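Local coordinates for superoxide dismutase (Porphyromonas gingivalis, PDB 1UES), which catalyses the dismutation of superoxide radicals into oxygen and hydrogen peroxide, using one manganese or iron ion in each subunit of a homodimer, at residues Q70-N75 with A142-R147. The protein carries 1 engineered substitution. Sequence-based numbering, arbitrary orientation.
Sequences QTLNHN and AGNPVR. With MN (manganese (II) ion), chain E.
Behind the metal site of this Mn/Fe superoxide dismutase, Q70, L72 and N73 of helix 62-79 pack on A142, G143, N144 and V146 in the loop between strands 134-140 and 151-157. Q70 turns its flank to A142: the chain bends at chi2 (-57°), which sets CD beside A142 CA; OE1 lies 3.5 Å from A142 CA while CG rests on the methyl. The two ends of the Q70 amide diverge in their bonding. OE1 accepts from W123 NE1, whereas NE2 bonds to Y35 OH and donates at 3.1 Å to the water (water 1) that ligates manganese. F119 of the second subunit packs against both Q70 and A142. One helical turn on, N73 ND2 donates to G143 O at 2.9 Å; the carbonyl oxygen lies close to the N73 amide plane, but the donor sits well above the plane of the G143 carbonyl. W125 NE1 bonds to N73 OD1, fixing the other end of this buried amide. L72 and the N144 side chain cross nearly at right angles, with L72 CD2 3.7 Å from N144 CG, and the same methyl meets V146 CG2 at 4.0 Å. On the metal side, H74 NE2 binds manganese at 2.2 Å and H74 ND1 donates to Q70 O at 2.6 Å, which orients the ring. That oxygen also accepts the helical bond from H74 N, on the opposite face of its carbonyl plane. H27, D157 and H161 supply the remaining protein ligands. The contact joins the alpha-hairpin and C-terminal domains beside the glutamine-water-metal network characteristic of Fe/Mn superoxide dismutases.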
# COMPACT_ATOMS: atom_id res chain seq x y z
N GLN A 70 3.65 1.49 12.77
CA GLN A 70 2.23 1.34 12.44
C GLN A 70 1.37 1.43 13.69
O GLN A 70 0.30 2.05 13.65
CB GLN A 70 1.98 0.02 11.71
CG GLN A 70 2.38 0.06 10.21
CD GLN A 70 1.67 1.17 9.42
OE1 GLN A 70 2.04 2.34 9.51
NE2 GLN A 70 0.67 0.80 8.63
N THR A 71 1.82 0.85 14.81
CA THR A 71 1.03 0.93 16.03
C THR A 71 0.92 2.38 16.46
O THR A 71 -0.17 2.87 16.72
CB THR A 71 1.63 0.07 17.16
OG1 THR A 71 1.63 -1.28 16.74
CG2 THR A 71 0.80 0.16 18.41
N LEU A 72 2.03 3.09 16.51
CA LEU A 72 1.97 4.47 16.92
C LEU A 72 1.14 5.34 15.97
O LEU A 72 0.33 6.16 16.41
CB LEU A 72 3.39 5.04 17.03
CG LEU A 72 3.39 6.52 17.35
CD1 LEU A 72 2.76 6.76 18.71
CD2 LEU A 72 4.82 7.07 17.30
N ASN A 73 1.32 5.15 14.67
CA ASN A 73 0.59 5.93 13.70
C ASN A 73 -0.92 5.72 13.90
O ASN A 73 -1.69 6.68 13.90
CB ASN A 73 0.97 5.53 12.24
CG ASN A 73 2.25 6.19 11.76
OD1 ASN A 73 2.48 7.35 12.04
ND2 ASN A 73 3.08 5.45 11.02
N HIS A 74 -1.34 4.48 14.05
CA HIS A 74 -2.77 4.23 14.20
C HIS A 74 -3.30 4.74 15.51
O HIS A 74 -4.43 5.21 15.57
CB HIS A 74 -3.08 2.74 14.05
CG HIS A 74 -2.95 2.27 12.64
ND1 HIS A 74 -1.76 1.83 12.12
CD2 HIS A 74 -3.84 2.23 11.63
CE1 HIS A 74 -1.91 1.53 10.84
NE2 HIS A 74 -3.17 1.76 10.52
N ASN A 75 -2.50 4.64 16.57
CA ASN A 75 -2.95 5.13 17.86
C ASN A 75 -3.28 6.61 17.80
O ASN A 75 -4.31 7.03 18.31
CB ASN A 75 -1.93 4.84 18.96
CG ASN A 75 -1.88 3.36 19.32
OD1 ASN A 75 -2.72 2.57 18.86
ND2 ASN A 75 -0.91 2.97 20.16
N ALA A 142 5.59 2.76 7.12
CA ALA A 142 5.36 2.95 8.55
C ALA A 142 5.95 4.20 9.20
O ALA A 142 5.91 4.34 10.42
CB ALA A 142 5.86 1.71 9.31
N GLY A 143 6.49 5.10 8.37
CA GLY A 143 7.10 6.31 8.89
C GLY A 143 6.29 7.14 9.84
O GLY A 143 5.07 7.21 9.77
N ASN A 144 7.01 7.80 10.75
CA ASN A 144 6.40 8.68 11.73
C ASN A 144 7.42 9.77 12.07
O ASN A 144 8.60 9.47 12.25
CB ASN A 144 6.02 7.87 12.98
CG ASN A 144 5.27 8.70 13.99
OD1 ASN A 144 4.03 8.56 14.17
ND2 ASN A 144 5.98 9.57 14.64
N PRO A 145 6.99 11.03 12.18
CA PRO A 145 7.84 12.20 12.49
C PRO A 145 8.72 12.02 13.71
O PRO A 145 9.77 12.66 13.81
CB PRO A 145 6.84 13.33 12.70
CG PRO A 145 5.68 12.95 11.88
CD PRO A 145 5.59 11.44 11.99
N VAL A 146 8.28 11.18 14.64
CA VAL A 146 9.09 10.95 15.82
C VAL A 146 10.45 10.36 15.48
O VAL A 146 11.41 10.48 16.24
CB VAL A 146 8.39 10.04 16.89
CG1 VAL A 146 7.02 10.55 17.17
CG2 VAL A 146 8.36 8.60 16.42
N ARG A 147 10.55 9.71 14.33
CA ARG A 147 11.84 9.13 13.97
C ARG A 147 12.84 10.25 13.61
O ARG A 147 14.03 9.99 13.47
CB ARG A 147 11.68 8.15 12.80
CG ARG A 147 12.66 6.97 12.83
CD ARG A 147 12.53 6.13 11.56
NE ARG A 147 13.02 4.76 11.75
CZ ARG A 147 13.25 3.91 10.75
NH1 ARG A 147 13.02 4.28 9.49
NH2 ARG A 147 13.69 2.69 11.02
MN MN E . -3.95 2.03 8.48
O HOH W 1 -1.85 2.32 7.77